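Local coordinates for protein Non-canonical purine NTP pyrophosphatase (Staphylococcus aureus, PDB 4BNQ) that probably hydrolyses non-canonical purine nucleoside triphosphates such as XTP, dITP and ITP to monophosphates and diphosphate, clearing them from the nucleotide pool with magnesium as cofactor, at residues Asn15-Ile20 / Ile65-Gly70; Ile154-Val157 / Lys162-Ala165. All blocks are in the same frame, centred on the assembly; numbering follows the deposited sequence.

Contact 1: Asn15-Ile20 / Ile65-Gly70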
# COMPACT_ATOMS: atom_id res chain seq x y z
N ASN A 15 -2.73 2.13 20.09
CA ASN A 15 -1.27 2.20 20.11
C ASN A 15 -0.67 2.33 18.72
O ASN A 15 0.20 3.16 18.50
CB ASN A 15 -0.68 1.00 20.84
CG ASN A 15 -1.13 0.92 22.29
OD1 ASN A 15 -1.39 1.96 22.93
ND2 ASN A 15 -1.24 -0.30 22.82
N ASP A 16 -1.14 1.52 17.78
CA ASP A 16 -0.62 1.58 16.41
C ASP A 16 -0.92 2.94 15.82
O ASP A 16 -0.12 3.50 15.09
CB ASP A 16 -1.31 0.56 15.51
CG ASP A 16 -0.79 -0.84 15.70
OD1 ASP A 16 0.08 -1.05 16.57
OD2 ASP A 16 -1.28 -1.74 14.98
N PHE A 17 -2.11 3.44 16.11
CA PHE A 17 -2.52 4.70 15.52
C PHE A 17 -1.67 5.84 16.05
O PHE A 17 -1.43 6.81 15.33
CB PHE A 17 -4.01 4.96 15.77
CG PHE A 17 -4.91 4.22 14.83
CD1 PHE A 17 -4.86 4.45 13.46
CD2 PHE A 17 -5.80 3.26 15.31
CE1 PHE A 17 -5.70 3.75 12.58
CE2 PHE A 17 -6.63 2.56 14.43
CZ PHE A 17 -6.58 2.81 13.07
N LYS A 18 -1.20 5.71 17.29
CA LYS A 18 -0.37 6.76 17.88
C LYS A 18 0.99 6.83 17.18
O LYS A 18 1.49 7.92 16.92
CB LYS A 18 -0.22 6.58 19.40
CG LYS A 18 -1.47 7.03 20.16
CD LYS A 18 -1.35 6.82 21.68
CE LYS A 18 -1.19 5.36 22.01
NZ LYS A 18 -1.16 5.09 23.48
N VAL A 19 1.55 5.66 16.86
CA VAL A 19 2.76 5.56 16.06
C VAL A 19 2.59 6.20 14.68
O VAL A 19 3.45 6.95 14.22
CB VAL A 19 3.18 4.09 15.86
CG1 VAL A 19 4.39 4.00 14.89
CG2 VAL A 19 3.49 3.44 17.21
N ILE A 20 1.46 5.92 14.04
CA ILE A 20 1.17 6.35 12.67
C ILE A 20 0.75 7.82 12.55
O ILE A 20 0.88 8.41 11.49
CB ILE A 20 0.07 5.43 12.07
CG1 ILE A 20 0.66 4.08 11.71
CG2 ILE A 20 -0.55 6.02 10.82
CD1 ILE A 20 -0.43 3.01 11.59
N ILE A 65 -12.81 8.40 13.22
CA ILE A 65 -12.53 7.24 12.39
C ILE A 65 -12.73 5.94 13.16
O ILE A 65 -12.56 5.88 14.37
CB ILE A 65 -11.11 7.25 11.79
CG1 ILE A 65 -10.06 7.16 12.90
CG2 ILE A 65 -10.90 8.48 10.95
CD1 ILE A 65 -8.62 7.01 12.37
N ALA A 66 -13.05 4.89 12.44
CA ALA A 66 -13.10 3.58 13.04
C ALA A 66 -12.30 2.62 12.18
O ALA A 66 -11.90 2.95 11.06
CB ALA A 66 -14.52 3.11 13.21
N ASP A 67 -12.08 1.42 12.72
CA ASP A 67 -11.19 0.45 12.12
C ASP A 67 -11.83 -0.93 12.29
O ASP A 67 -12.24 -1.31 13.39
CB ASP A 67 -9.85 0.52 12.86
CG ASP A 67 -8.87 -0.59 12.45
OD1 ASP A 67 -9.23 -1.78 12.43
OD2 ASP A 67 -7.70 -0.26 12.17
N ASP A 68 -11.94 -1.67 11.19
CA ASP A 68 -12.29 -3.08 11.31
C ASP A 68 -11.31 -3.89 10.50
O ASP A 68 -11.24 -3.74 9.28
CB ASP A 68 -13.73 -3.35 10.89
CG ASP A 68 -14.25 -4.66 11.47
OD1 ASP A 68 -14.54 -4.70 12.68
OD2 ASP A 68 -14.37 -5.66 10.73
N SER A 69 -10.55 -4.74 11.18
CA SER A 69 -9.45 -5.46 10.56
C SER A 69 -9.57 -6.95 10.85
O SER A 69 -10.26 -7.36 11.77
CB SER A 69 -8.12 -4.97 11.13
OG SER A 69 -7.95 -3.57 10.98
N GLY A 70 -8.87 -7.76 10.06
CA GLY A 70 -8.87 -9.19 10.27
C GLY A 70 -7.80 -9.90 9.47
O GLY A 70 -7.01 -9.29 8.74
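Phe17 turns its CG anti to its own carbonyl carbon (chi1 -80°), and Asp67 sets its carboxylate anti to the backbone N (chi1 172°). These torsions send the ring out from the helix and the acid out from the strand until they meet. Asp67 OD2 comes to 3.4 Å from Phe17 CZ. The ring and carboxylate planes are nearly perpendicular. Asp67 CB lies at the ring edge, in its plane, 4.0 Å from Phe17 CZ. Ile65 CD1 lies on the opposite side of the ring plane from OD2, obliquely, 4.4 Å from Phe17 CE1. No hydrogen bond joins the two segments. The buried acid is held by polar groups instead. Ser69 OG bonds Asp67 OD1 at 2.6 Å, on the syn side and 20° out of the carboxylate plane. Lys13 also pairs with OD1 and Arg178 with OD2. Ser69, Lys13 and Arg178 are all predicted to bind substrate, so Asp67, just before the predicted catalytic Asp68, probably helps position them. Helix 11-20 thus packs through Phe17 against strand 64-73 of the antiparallel sheet. The ring also touches Ile119 of strand 112-123, Ile6 of strand 3-6, and Arg178 and Ile182 of helix 177-191.

Contact 2: Ile154-Val157 / Lys162-Ala165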
# COMPACT_ATOMS: atom_id res chain seq x y z
N ILE A 154 1.92 -14.76 15.16
CA ILE A 154 2.00 -15.85 14.19
C ILE A 154 1.94 -15.37 12.75
O ILE A 154 1.88 -16.16 11.82
CB ILE A 154 0.88 -16.90 14.41
CG1 ILE A 154 -0.47 -16.32 14.02
CG2 ILE A 154 0.88 -17.39 15.84
CD1 ILE A 154 -1.63 -17.32 14.13
N PHE A 155 1.94 -14.05 12.56
CA PHE A 155 1.93 -13.53 11.21
C PHE A 155 3.36 -13.20 10.74
O PHE A 155 3.90 -12.13 11.04
CB PHE A 155 1.02 -12.30 11.10
CG PHE A 155 0.69 -11.91 9.68
CD1 PHE A 155 -0.42 -12.44 9.03
CD2 PHE A 155 1.50 -11.01 8.99
CE1 PHE A 155 -0.72 -12.08 7.71
CE2 PHE A 155 1.20 -10.65 7.67
CZ PHE A 155 0.10 -11.19 7.04
N TYR A 156 3.94 -14.13 9.99
CA TYR A 156 5.31 -14.04 9.52
C TYR A 156 5.34 -13.21 8.25
O TYR A 156 4.54 -13.42 7.33
CB TYR A 156 5.86 -15.45 9.27
CG TYR A 156 7.24 -15.48 8.66
CD1 TYR A 156 8.37 -15.30 9.44
CD2 TYR A 156 7.41 -15.70 7.31
CE1 TYR A 156 9.64 -15.32 8.89
CE2 TYR A 156 8.68 -15.73 6.74
CZ TYR A 156 9.78 -15.54 7.53
OH TYR A 156 11.03 -15.58 6.98
N VAL A 157 6.24 -12.23 8.22
CA VAL A 157 6.34 -11.34 7.06
C VAL A 157 7.64 -11.63 6.32
O VAL A 157 8.70 -11.18 6.76
CB VAL A 157 6.34 -9.86 7.50
CG1 VAL A 157 6.35 -8.95 6.29
CG2 VAL A 157 5.10 -9.56 8.37
N LYS A 162 10.47 -11.81 9.65
CA LYS A 162 10.04 -11.65 11.04
C LYS A 162 8.52 -11.75 11.13
O LYS A 162 7.83 -11.53 10.13
CB LYS A 162 10.49 -10.30 11.61
CG LYS A 162 11.98 -10.21 11.96
CD LYS A 162 12.28 -8.92 12.70
CE LYS A 162 13.76 -8.55 12.62
NZ LYS A 162 14.62 -9.71 12.96
N THR A 163 8.00 -12.10 12.30
CA THR A 163 6.56 -11.98 12.51
C THR A 163 6.24 -10.55 12.90
O THR A 163 7.10 -9.83 13.39
CB THR A 163 6.02 -12.91 13.61
OG1 THR A 163 6.53 -12.48 14.88
CG2 THR A 163 6.40 -14.37 13.35
N MET A 164 4.98 -10.16 12.71
CA MET A 164 4.51 -8.84 13.07
C MET A 164 4.88 -8.55 14.54
O MET A 164 5.34 -7.46 14.84
CB MET A 164 3.00 -8.76 12.81
CG MET A 164 2.46 -7.40 12.35
SD MET A 164 3.13 -6.68 10.83
CE MET A 164 1.78 -7.05 9.72
N ALA A 165 4.74 -9.53 15.44
CA ALA A 165 5.07 -9.28 16.86
C ALA A 165 6.57 -9.13 17.15
O ALA A 165 6.98 -8.69 18.23
CB ALA A 165 4.48 -10.34 17.76
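Phe155 O is gripped by two groups of the facing segment. It takes a hydrogen bond from Met164 N at 2.8 Å. The same oxygen receives a CA-H...O contact from Thr163 CA at 3.0 Å. The next pair, Tyr156 and Thr163, is non-hydrogen-bonded, and its CA atoms are only 3.8 Å apart. Beyond it, Val157 N bonds Lys162 O at 2.6 Å. This bond is nearly straight, 166° at the hydrogen, but the donor is tilted 25° from the carbonyl plane. The return bond, Lys162 N to Val157 O, is weak at 3.4 Å. Together they make Val157 and Lys162 an antiparallel hydrogen-bonded pair.

The side chains of Tyr156 and Thr163 share one face of the hairpin. Tyr156 has CG anti to its backbone N (chi1 175°), which carries the ring along the facing strand and brings CE1 to 3.7 Å from Lys162 N. Its OH bonds Asp161. Thr163 CG2 packs near Tyr156 CA, while its OG1 bonds the carbonyl of Tyr144.

The Met164 side chain runs alongside Phe155, and its curled thioether brings CE to 4.0 Å from Phe155 CD2. Val157 CG2 touches Met164 SD more loosely. Phe155 also stacks on the ring of Phe115, and Met164 reaches Val135 of strand 126-139.

This is a short beta hairpin at one edge of the antiparallel sheet. Main-chain bonds set its register, and Phe155, Val157 and Met164 add apolar contacts between the strands. Met164 also touches Asp152 and Lys172, both predicted to bind substrate, so the apolar packing borders polar groups of the probable nucleotide site.

How the contacts relate
Both contacts reach the same antiparallel sheet, and all four segments belong to the Ham1-family domain. Their centres are about 18 Å apart, and their nearest atoms about 7 Å, without touching. They come in series along the chain: contact 1 closes before contact 2 opens. Contact 1 sets helix 11-20 on strand 64-73, near the centre of the chain. Contact 2 is the hairpin of strands 155-157 and 162-163, about 15 Å from that centre. Strands 112-123 and 126-139 lie between them in the sheet. Lys172 is a shared neighbour, and it pairs with Asp16 of contact 1. Contact 1 contains predicted catalytic and substrate-binding residues, while contact 2 reaches the edge of that predicted site.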